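Telomere length regulator taz1 (PDB 4ZMI) binds double-stranded telomeric DNA in fission yeast and regulates telomere length and function, the chain here being its all-helical TRF-family domain. Local coordinates at residues A[3-8]-A[85-90]; A[60-65]-A[103-108]; A[76-81]-A[97-102]; A[122-127]-A[222-227]. All coordinates share one frame; numbering follows the deposited sequence.

All four contacts lie within one all-helical TRF-family domain. Interaction 1, its centre about 20 Å from the centre of the chain, ties the start of helix 5-35 to helix 85-91. Interactions 2 and 3, with centres about 13 Å apart, share helix 95-107: its later part meets helix 52-68, its earlier part the entry to helix 78-83. Along the chain, interaction 3 is nested inside the loop closed by interaction 2, while interaction 1 crosses both. Interaction 4, in series after them, its centre about 6 Å from that of the chain, joins helix 118-130 to helix 214-229. Asp126 bonds to Ser79 and Phe78 N, linking interactions 3 and 4 and tying early and late helices together in the interior.

Interaction 1 (A[3-8]-A[85-90]); sequences WDIEKA and DAYWCL
Tyr87 lays its ring beside the indole of Trp3, the planes only 9° from parallel but slid so far that they barely overlap, with centroids 5.5 Å apart. Between the rings the closest approach is Trp3 CE3 to Tyr87 CD2, 3.5 Å. The CB bond of Trp3 points toward helix 85-91, and CG stands anti to the backbone N (chi1 -176°); its NE1 is bonded to the carbonyl of Tyr69. Over one face of the tyrosine ring comes the methyl tip of Ile5, a CH-pi contact with CD1 4.2 Å from the ring centroid. The same CD1 packs tightly, at 3.5 Å, against CD1 of Leu90, the two side chains crossing at about a right angle. This is the opening of helix 5-35 in the TRF-family helical domain: Asp4 is its N-cap, accepting from Lys7 N through OD1 (3.1 Å). An alanine in place of Trp3 would probably leave the Tyr87 ring without its near-parallel neighbour and the Tyr69 carbonyl without its indole donor. Ala8, small enough to sit close, brings CB to within 4.2 Å of Tyr87 CE2 at the ring edge, while the same methyl lies over one face of the Trp3 indole.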
# COMPACT_ATOMS: atom_id res chain seq x y z
N TRP A 3 8.43 10.84 10.98
CA TRP A 3 8.95 10.99 9.64
C TRP A 3 10.00 12.11 9.74
O TRP A 3 9.69 13.23 10.14
CB TRP A 3 7.78 11.28 8.69
CG TRP A 3 8.12 11.37 7.24
CD1 TRP A 3 9.32 11.10 6.66
CD2 TRP A 3 7.23 11.76 6.18
NE1 TRP A 3 9.23 11.30 5.30
CE2 TRP A 3 7.96 11.70 4.99
CE3 TRP A 3 5.89 12.15 6.14
CZ2 TRP A 3 7.39 12.01 3.75
CZ3 TRP A 3 5.33 12.46 4.91
CH2 TRP A 3 6.08 12.38 3.74
N ASP A 4 11.24 11.77 9.42
CA ASP A 4 12.36 12.70 9.35
C ASP A 4 11.85 13.96 8.62
O ASP A 4 11.34 13.88 7.50
CB ASP A 4 13.52 11.98 8.65
CG ASP A 4 14.82 12.76 8.71
OD1 ASP A 4 14.78 13.99 8.54
OD2 ASP A 4 15.88 12.14 8.95
N ILE A 5 11.99 15.12 9.28
CA ILE A 5 11.32 16.34 8.82
C ILE A 5 12.19 16.94 7.73
O ILE A 5 11.69 17.52 6.77
CB ILE A 5 11.05 17.39 9.93
CG1 ILE A 5 10.14 18.50 9.42
CG2 ILE A 5 12.33 17.99 10.48
CD1 ILE A 5 8.79 18.03 9.05
N GLU A 6 13.49 16.77 7.88
CA GLU A 6 14.42 17.19 6.86
C GLU A 6 14.23 16.40 5.59
O GLU A 6 14.12 17.00 4.52
CB GLU A 6 15.85 17.05 7.36
CG GLU A 6 16.27 18.17 8.27
CD GLU A 6 17.68 17.98 8.76
OE1 GLU A 6 18.61 18.45 8.06
OE2 GLU A 6 17.86 17.36 9.83
N LYS A 7 14.18 15.07 5.69
CA LYS A 7 13.96 14.22 4.50
C LYS A 7 12.61 14.46 3.86
O LYS A 7 12.49 14.46 2.63
CB LYS A 7 14.17 12.73 4.78
CG LYS A 7 15.63 12.39 5.00
CD LYS A 7 15.80 11.01 5.58
CE LYS A 7 17.29 10.67 5.67
NZ LYS A 7 17.54 9.67 6.74
N ALA A 8 11.59 14.65 4.68
CA ALA A 8 10.25 14.89 4.17
C ALA A 8 10.26 16.22 3.44
O ALA A 8 9.61 16.40 2.42
CB ALA A 8 9.25 14.92 5.30
N ASP A 85 0.32 18.44 11.98
CA ASP A 85 0.23 19.75 11.35
C ASP A 85 1.46 20.08 10.51
O ASP A 85 1.32 20.55 9.37
CB ASP A 85 -0.06 20.83 12.39
CG ASP A 85 -1.47 20.71 12.97
OD1 ASP A 85 -2.41 20.35 12.21
OD2 ASP A 85 -1.63 20.98 14.18
N ALA A 86 2.64 19.81 11.04
CA ALA A 86 3.87 20.12 10.33
C ALA A 86 3.88 19.46 8.95
O ALA A 86 4.31 20.06 7.96
CB ALA A 86 5.08 19.67 11.15
N TYR A 87 3.39 18.23 8.88
CA TYR A 87 3.42 17.51 7.60
C TYR A 87 2.29 17.95 6.69
O TYR A 87 2.47 18.06 5.46
CB TYR A 87 3.45 16.00 7.81
CG TYR A 87 4.64 15.58 8.62
CD1 TYR A 87 4.62 15.63 10.00
CD2 TYR A 87 5.81 15.16 8.00
CE1 TYR A 87 5.72 15.27 10.76
CE2 TYR A 87 6.92 14.79 8.74
CZ TYR A 87 6.87 14.86 10.12
OH TYR A 87 7.94 14.50 10.89
N TRP A 88 1.13 18.21 7.27
CA TRP A 88 0.01 18.78 6.51
C TRP A 88 0.48 20.01 5.72
O TRP A 88 0.37 20.04 4.49
CB TRP A 88 -1.11 19.20 7.46
CG TRP A 88 -2.48 19.22 6.84
CD1 TRP A 88 -2.80 19.16 5.51
CD2 TRP A 88 -3.72 19.28 7.55
NE1 TRP A 88 -4.16 19.18 5.35
CE2 TRP A 88 -4.75 19.25 6.59
CE3 TRP A 88 -4.06 19.35 8.90
CZ2 TRP A 88 -6.10 19.30 6.94
CZ3 TRP A 88 -5.38 19.39 9.25
CH2 TRP A 88 -6.39 19.37 8.28
N CYS A 89 1.02 20.99 6.43
CA CYS A 89 1.45 22.23 5.78
C CYS A 89 2.47 21.96 4.69
O CYS A 89 2.38 22.52 3.60
CB CYS A 89 2.04 23.19 6.81
SG CYS A 89 0.96 23.45 8.20
N LEU A 90 3.43 21.10 4.99
CA LEU A 90 4.42 20.74 3.99
C LEU A 90 3.81 20.15 2.73
O LEU A 90 4.31 20.43 1.64
CB LEU A 90 5.45 19.76 4.56
CG LEU A 90 6.52 20.39 5.46
CD1 LEU A 90 7.22 19.30 6.22
CD2 LEU A 90 7.53 21.18 4.63

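Interaction 2 (A[60-65]-A[103-108]); sequences EFNEQL and FFTGLI
Phe61 turns its ring edge onto the face of Phe104 in a T-shaped stack, the planes 84° apart and the centroids separated by 5.1 Å. The pair joins two helices of the TRF-family helical domain, 52-68 and 95-107, whose local axes come within 11.1 Å and cross at -129°; large aromatic side chains suit this wide spacing because they can bridge it. Phe61 CD2 does the touching, 3.5 Å from Phe104 CZ and displaced toward the rim of that ring. Both phenylalanines point their CB bonds toward the opposite helix and hold CG anti to the backbone N (chi1 178° in Phe61).

Next to this stack, Asn62 offers its aliphatic part: CB meets Phe104 CE2 at the ring edge and lies 3.6 Å from Ile108 CD1. Ile108 also reaches back within its own segment, laying CG2 over the face of Phe104 opposite Phe61, so the ring is sandwiched between an aromatic edge and a methyl group. Leu65 adds one methyl, CD2, to this side of the contact.

Farther out, Ile18, Met21 and Lys25 of helix 5-35 pack on Phe61, while Leu58 adds a contact to both Phe104 and Ile108. Thr105 suits its position by serving two surroundings at once. Its OG1 bonds to the carbonyl of Gln102 and to the hydroxyl of Thr75, while Thr105 CG2 lies 3.8 Å from Leu65 CD2 and 4.0 Å from Asn62 ND2.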
# COMPACT_ATOMS: atom_id res chain seq x y z
N GLU A 60 16.06 0.03 -7.64
CA GLU A 60 16.98 1.14 -7.36
C GLU A 60 16.23 2.46 -7.20
O GLU A 60 16.53 3.25 -6.31
CB GLU A 60 18.10 1.27 -8.41
CG GLU A 60 17.68 1.93 -9.72
CD GLU A 60 18.84 2.27 -10.62
OE1 GLU A 60 19.83 2.84 -10.11
OE2 GLU A 60 18.77 1.98 -11.84
N PHE A 61 15.25 2.71 -8.06
CA PHE A 61 14.46 3.92 -7.93
C PHE A 61 13.70 3.93 -6.60
O PHE A 61 13.63 4.96 -5.92
CB PHE A 61 13.49 4.04 -9.09
CG PHE A 61 12.60 5.25 -9.00
CD1 PHE A 61 13.10 6.51 -9.25
CD2 PHE A 61 11.26 5.11 -8.69
CE1 PHE A 61 12.28 7.62 -9.18
CE2 PHE A 61 10.43 6.21 -8.63
CZ PHE A 61 10.94 7.47 -8.87
N ASN A 62 13.16 2.77 -6.21
CA ASN A 62 12.44 2.64 -4.95
C ASN A 62 13.36 2.80 -3.76
O ASN A 62 12.97 3.35 -2.75
CB ASN A 62 11.74 1.29 -4.86
CG ASN A 62 11.13 1.03 -3.51
OD1 ASN A 62 11.70 0.32 -2.69
ND2 ASN A 62 9.95 1.59 -3.28
N GLU A 63 14.57 2.29 -3.90
CA GLU A 63 15.59 2.45 -2.88
C GLU A 63 15.93 3.93 -2.62
O GLU A 63 15.99 4.34 -1.46
CB GLU A 63 16.85 1.70 -3.28
CG GLU A 63 18.01 1.91 -2.32
CD GLU A 63 17.95 0.97 -1.15
OE1 GLU A 63 17.12 0.03 -1.20
OE2 GLU A 63 18.73 1.17 -0.19
N GLN A 64 16.17 4.71 -3.68
CA GLN A 64 16.50 6.13 -3.52
C GLN A 64 15.33 6.83 -2.85
O GLN A 64 15.51 7.56 -1.88
CB GLN A 64 16.83 6.83 -4.85
CG GLN A 64 17.21 8.33 -4.71
CD GLN A 64 16.96 9.18 -5.96
OE1 GLN A 64 16.80 8.66 -7.07
NE2 GLN A 64 16.91 10.51 -5.78
N LEU A 65 14.14 6.58 -3.38
CA LEU A 65 12.90 7.13 -2.84
C LEU A 65 12.83 6.91 -1.33
O LEU A 65 12.65 7.84 -0.55
CB LEU A 65 11.71 6.46 -3.52
CG LEU A 65 10.31 6.96 -3.22
CD1 LEU A 65 10.17 8.41 -3.58
CD2 LEU A 65 9.33 6.14 -4.02
N PHE A 103 1.39 4.97 -5.69
CA PHE A 103 1.00 4.02 -6.75
C PHE A 103 2.19 3.15 -7.11
O PHE A 103 2.11 1.92 -7.07
CB PHE A 103 0.56 4.79 -8.00
CG PHE A 103 -0.40 4.05 -8.87
CD1 PHE A 103 -1.69 4.53 -9.07
CD2 PHE A 103 -0.03 2.87 -9.51
CE1 PHE A 103 -2.59 3.86 -9.87
CE2 PHE A 103 -0.93 2.19 -10.31
CZ PHE A 103 -2.21 2.68 -10.49
N PHE A 104 3.30 3.81 -7.43
CA PHE A 104 4.53 3.11 -7.76
C PHE A 104 4.93 2.15 -6.66
O PHE A 104 5.29 1.01 -6.92
CB PHE A 104 5.68 4.08 -8.05
CG PHE A 104 7.02 3.40 -8.17
CD1 PHE A 104 7.39 2.79 -9.35
CD2 PHE A 104 7.88 3.34 -7.09
CE1 PHE A 104 8.61 2.15 -9.46
CE2 PHE A 104 9.09 2.69 -7.19
CZ PHE A 104 9.46 2.11 -8.37
N THR A 105 4.88 2.63 -5.41
CA THR A 105 5.30 1.80 -4.30
C THR A 105 4.34 0.62 -4.12
O THR A 105 4.76 -0.47 -3.73
CB THR A 105 5.47 2.60 -3.00
OG1 THR A 105 4.23 3.24 -2.65
CG2 THR A 105 6.54 3.67 -3.19
N GLY A 106 3.07 0.84 -4.42
CA GLY A 106 2.11 -0.25 -4.45
C GLY A 106 2.39 -1.28 -5.54
O GLY A 106 2.56 -2.46 -5.24
N LEU A 107 2.46 -0.83 -6.80
CA LEU A 107 2.61 -1.69 -7.99
C LEU A 107 3.79 -2.65 -7.90
O LEU A 107 3.63 -3.83 -8.13
CB LEU A 107 2.82 -0.84 -9.23
CG LEU A 107 1.90 -0.84 -10.45
CD1 LEU A 107 2.73 -0.40 -11.68
CD2 LEU A 107 1.21 -2.17 -10.68
N ILE A 108 4.97 -2.15 -7.56
CA ILE A 108 6.17 -2.99 -7.54
C ILE A 108 6.18 -3.98 -6.39
O ILE A 108 6.99 -4.91 -6.37
CB ILE A 108 7.48 -2.16 -7.44
CG1 ILE A 108 7.63 -1.52 -6.06
CG2 ILE A 108 7.55 -1.08 -8.50
CD1 ILE A 108 8.90 -0.74 -5.91

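Interaction 3 (A[76-81]-A[97-102]); sequences IFFSYI and PLKSIQ
Phe78 pushes its ring against helix 95-107, where CZ lies 3.7 Å from Leu98 CB and the bent chain of Lys99 passes over one ring face. The contact joins the first turn of helix 78-83, and the residues leading into it, to the first half of helix 95-107 inside the TRF-family helical domain. Lysine suits its place because its long aliphatic chain ends in a charge: CE rests over the rim of the phenylalanine ring, and Lys99 NZ continues to a cation-pi position 4.7 Å from the Phe78 centroid, 9° off the normal. The kink at chi2 brings CD near the ring, whereas the ammonium group finds its strongest polar partner in the carbonyl of Val231.

The opposite face of the ring carries CG2 of Ile76, and Gln102 comes up at the edge, its amide plane 79° from that of the ring. From there Gln102 NE2 donates to Ile76 O (3.2 Å, N-H...O angle 139°), a bent bond with the donor tilted out of the carbonyl plane. This buried amide therefore engages a backbone oxygen just before the N-cap residue Phe77. A leucine in place of Gln102 would probably leave the Ile76 carbonyl without this donor and the edge of Phe78 without its amide neighbour.

The rest of the interface is aliphatic. Leu98 spreads its two methyls between different partners: CD2 approaches Ile76 CD1 at 4.1 Å, and CD1 meets Ile81 CD1 tip to tip, also at 4.1 Å.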
# COMPACT_ATOMS: atom_id res chain seq x y z
N ILE A 76 3.89 6.25 1.33
CA ILE A 76 3.39 7.50 1.86
C ILE A 76 2.13 7.27 2.67
O ILE A 76 1.25 6.51 2.25
CB ILE A 76 2.99 8.43 0.73
CG1 ILE A 76 4.20 8.74 -0.16
CG2 ILE A 76 2.34 9.68 1.29
CD1 ILE A 76 5.31 9.45 0.58
N PHE A 77 2.01 7.94 3.81
CA PHE A 77 0.85 7.77 4.66
C PHE A 77 0.00 9.00 4.78
O PHE A 77 0.34 9.93 5.52
CB PHE A 77 1.28 7.25 6.02
CG PHE A 77 1.79 5.86 5.95
CD1 PHE A 77 3.11 5.61 5.65
CD2 PHE A 77 0.91 4.79 6.10
CE1 PHE A 77 3.58 4.31 5.57
CE2 PHE A 77 1.35 3.49 6.02
CZ PHE A 77 2.70 3.24 5.74
N PHE A 78 -1.12 8.98 4.06
CA PHE A 78 -2.01 10.12 4.04
C PHE A 78 -2.68 10.35 5.39
O PHE A 78 -2.94 11.49 5.78
CB PHE A 78 -3.01 10.02 2.89
CG PHE A 78 -2.37 10.17 1.54
CD1 PHE A 78 -2.07 9.07 0.77
CD2 PHE A 78 -2.04 11.43 1.06
CE1 PHE A 78 -1.46 9.21 -0.46
CE2 PHE A 78 -1.44 11.57 -0.17
CZ PHE A 78 -1.15 10.47 -0.93
N SER A 79 -2.92 9.27 6.13
CA SER A 79 -3.44 9.45 7.47
C SER A 79 -2.44 10.20 8.35
O SER A 79 -2.81 11.00 9.18
CB SER A 79 -3.79 8.12 8.13
OG SER A 79 -2.65 7.29 8.27
N TYR A 80 -1.16 9.92 8.16
CA TYR A 80 -0.12 10.54 8.97
C TYR A 80 0.01 12.03 8.60
O TYR A 80 -0.02 12.88 9.47
CB TYR A 80 1.19 9.81 8.73
CG TYR A 80 2.35 10.27 9.56
CD1 TYR A 80 2.75 9.56 10.68
CD2 TYR A 80 3.08 11.39 9.20
CE1 TYR A 80 3.83 9.96 11.43
CE2 TYR A 80 4.17 11.81 9.96
CZ TYR A 80 4.53 11.09 11.07
OH TYR A 80 5.61 11.48 11.81
N ILE A 81 0.13 12.30 7.31
CA ILE A 81 0.20 13.65 6.78
C ILE A 81 -1.00 14.50 7.17
O ILE A 81 -0.86 15.67 7.47
CB ILE A 81 0.31 13.62 5.26
CG1 ILE A 81 1.64 12.98 4.85
CG2 ILE A 81 0.18 15.02 4.71
CD1 ILE A 81 1.82 12.89 3.36
N PRO A 97 0.84 14.60 -6.83
CA PRO A 97 2.03 13.77 -7.08
C PRO A 97 2.32 12.76 -5.97
O PRO A 97 3.01 11.79 -6.23
CB PRO A 97 3.16 14.80 -7.14
CG PRO A 97 2.69 15.89 -6.28
CD PRO A 97 1.22 15.99 -6.56
N LEU A 98 1.81 12.99 -4.76
CA LEU A 98 2.01 12.01 -3.69
C LEU A 98 1.30 10.71 -4.07
O LEU A 98 1.86 9.64 -3.92
CB LEU A 98 1.52 12.54 -2.35
CG LEU A 98 2.50 13.51 -1.65
CD1 LEU A 98 1.85 14.23 -0.50
CD2 LEU A 98 3.77 12.80 -1.17
N LYS A 99 0.08 10.83 -4.59
CA LYS A 99 -0.69 9.66 -5.03
C LYS A 99 0.08 8.86 -6.07
O LYS A 99 0.03 7.64 -6.07
CB LYS A 99 -2.02 10.07 -5.61
CG LYS A 99 -2.88 10.88 -4.68
CD LYS A 99 -3.80 10.01 -3.86
CE LYS A 99 -4.72 10.89 -3.04
NZ LYS A 99 -5.67 10.11 -2.23
N SER A 100 0.79 9.56 -6.95
CA SER A 100 1.59 8.89 -7.97
C SER A 100 2.72 8.08 -7.34
O SER A 100 2.91 6.92 -7.69
CB SER A 100 2.15 9.89 -8.98
OG SER A 100 1.11 10.48 -9.75
N ILE A 101 3.47 8.68 -6.43
CA ILE A 101 4.58 7.99 -5.77
C ILE A 101 4.07 6.73 -5.04
O ILE A 101 4.67 5.65 -5.12
CB ILE A 101 5.29 8.92 -4.76
CG1 ILE A 101 5.85 10.15 -5.47
CG2 ILE A 101 6.41 8.18 -4.04
CD1 ILE A 101 5.71 11.42 -4.66
N GLN A 102 2.96 6.87 -4.34
CA GLN A 102 2.40 5.75 -3.60
C GLN A 102 1.98 4.60 -4.55
O GLN A 102 2.21 3.43 -4.26
CB GLN A 102 1.23 6.24 -2.75
CG GLN A 102 0.52 5.18 -1.96
CD GLN A 102 -0.77 5.69 -1.37
OE1 GLN A 102 -1.73 5.96 -2.10
NE2 GLN A 102 -0.81 5.85 -0.05

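Interaction 4 (A[122-127]-A[222-227]); sequences SIVLDA and IHFLLE
Two helices of the domain interior, 118-130 and 214-229, meet here through one aromatic ring set against small and branched aliphatic groups: Phe224 CZ approaches Ala127 CB at 4.0 Å. The alanine methyl sits at the ring edge, near its plane, and so does CG2 of Ile123, 4.4 Å from Phe224 CE2. Val124 touches the same ring carbon with its CG2, but obliquely. The CB bond of Phe224 points toward helix 118-130, and CG stands anti to the backbone N (chi1 174°); the large flat ring suits the helix spacing.

The local axes are 11.8 Å apart at closest approach and inclined by 42°, a widely spaced helix pair in this all-helical domain. Phe137 of helix 137-154 lies nearly parallel to the Phe224 ring, and Phe228, farther along helix 214-229, packs on Ile123 and Ala127. Leu225 begins less directly aimed, but its CD2 comes within 4.2 Å of Ile123 CG2, a contact suited to two branched chains. On helix 214-229, His223 ND1 donates to Glu227 OE2 at 3.0 Å, a bond between residues one helical turn apart that meets OE2 on its anti side, somewhat out of the carboxylate plane, and lies close to the imidazole plane.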
# COMPACT_ATOMS: atom_id res chain seq x y z
N SER A 122 0.29 -1.59 3.75
CA SER A 122 0.36 -0.22 4.26
C SER A 122 -0.66 0.64 3.56
O SER A 122 -1.38 1.39 4.20
CB SER A 122 1.76 0.37 4.03
OG SER A 122 2.68 -0.32 4.82
N ILE A 123 -0.70 0.55 2.23
CA ILE A 123 -1.58 1.43 1.47
C ILE A 123 -3.05 1.16 1.78
O ILE A 123 -3.80 2.10 2.02
CB ILE A 123 -1.31 1.35 -0.04
CG1 ILE A 123 0.13 1.77 -0.31
CG2 ILE A 123 -2.26 2.27 -0.82
CD1 ILE A 123 0.62 1.34 -1.66
N VAL A 124 -3.45 -0.11 1.78
CA VAL A 124 -4.82 -0.47 2.14
C VAL A 124 -5.22 0.01 3.56
O VAL A 124 -6.28 0.59 3.73
CB VAL A 124 -5.07 -2.00 2.02
CG1 VAL A 124 -6.49 -2.37 2.47
CG2 VAL A 124 -4.82 -2.47 0.61
N LEU A 125 -4.37 -0.23 4.56
CA LEU A 125 -4.66 0.20 5.93
C LEU A 125 -4.72 1.72 5.99
O LEU A 125 -5.55 2.28 6.70
CB LEU A 125 -3.63 -0.32 6.94
CG LEU A 125 -3.74 -1.82 7.29
CD1 LEU A 125 -2.43 -2.28 7.90
CD2 LEU A 125 -4.88 -2.12 8.26
N ASP A 126 -3.83 2.39 5.26
CA ASP A 126 -3.81 3.85 5.27
C ASP A 126 -5.13 4.37 4.72
O ASP A 126 -5.74 5.24 5.31
CB ASP A 126 -2.65 4.39 4.45
CG ASP A 126 -2.55 5.90 4.51
OD1 ASP A 126 -2.56 6.46 5.63
OD2 ASP A 126 -2.48 6.53 3.43
N ALA A 127 -5.57 3.80 3.60
CA ALA A 127 -6.88 4.14 3.05
C ALA A 127 -7.97 3.89 4.07
O ALA A 127 -8.84 4.74 4.28
CB ALA A 127 -7.16 3.32 1.78
N ILE A 222 -4.25 -2.75 -9.21
CA ILE A 222 -4.17 -1.63 -10.13
C ILE A 222 -5.45 -0.82 -10.09
O ILE A 222 -5.41 0.40 -9.98
CB ILE A 222 -3.94 -2.10 -11.57
CG1 ILE A 222 -2.50 -2.60 -11.72
CG2 ILE A 222 -4.22 -0.98 -12.55
CD1 ILE A 222 -2.26 -3.42 -12.95
N HIS A 223 -6.58 -1.50 -10.14
CA HIS A 223 -7.86 -0.82 -10.06
C HIS A 223 -7.91 0.03 -8.80
O HIS A 223 -8.23 1.22 -8.87
CB HIS A 223 -9.02 -1.82 -10.06
CG HIS A 223 -10.35 -1.20 -10.37
ND1 HIS A 223 -11.03 -0.41 -9.47
CD2 HIS A 223 -11.12 -1.25 -11.48
CE1 HIS A 223 -12.17 -0.01 -10.01
NE2 HIS A 223 -12.24 -0.50 -11.24
N PHE A 224 -7.58 -0.58 -7.67
CA PHE A 224 -7.70 0.09 -6.37
C PHE A 224 -6.78 1.29 -6.23
O PHE A 224 -7.19 2.32 -5.71
CB PHE A 224 -7.45 -0.89 -5.23
CG PHE A 224 -7.43 -0.23 -3.88
CD1 PHE A 224 -8.60 0.09 -3.24
CD2 PHE A 224 -6.23 0.06 -3.25
CE1 PHE A 224 -8.59 0.68 -2.00
CE2 PHE A 224 -6.22 0.65 -2.01
CZ PHE A 224 -7.40 0.96 -1.39
N LEU A 225 -5.55 1.16 -6.69
CA LEU A 225 -4.60 2.26 -6.66
C LEU A 225 -5.04 3.38 -7.60
O LEU A 225 -4.60 4.51 -7.48
CB LEU A 225 -3.19 1.79 -7.06
CG LEU A 225 -2.51 0.66 -6.28
CD1 LEU A 225 -1.07 0.44 -6.75
CD2 LEU A 225 -2.54 0.91 -4.79
N LEU A 226 -5.90 3.05 -8.56
CA LEU A 226 -6.41 4.05 -9.50
C LEU A 226 -7.55 4.85 -8.89
O LEU A 226 -7.55 6.08 -9.00
CB LEU A 226 -6.85 3.40 -10.81
CG LEU A 226 -5.75 3.05 -11.81
CD1 LEU A 226 -6.32 2.22 -12.95
CD2 LEU A 226 -5.08 4.29 -12.34
N GLU A 227 -8.51 4.18 -8.26
CA GLU A 227 -9.57 4.86 -7.51
C GLU A 227 -8.97 5.81 -6.49
O GLU A 227 -9.38 6.96 -6.38
CB GLU A 227 -10.43 3.87 -6.72
CG GLU A 227 -11.00 2.70 -7.49
CD GLU A 227 -11.79 1.79 -6.59
OE1 GLU A 227 -12.52 2.30 -5.70
OE2 GLU A 227 -11.69 0.56 -6.76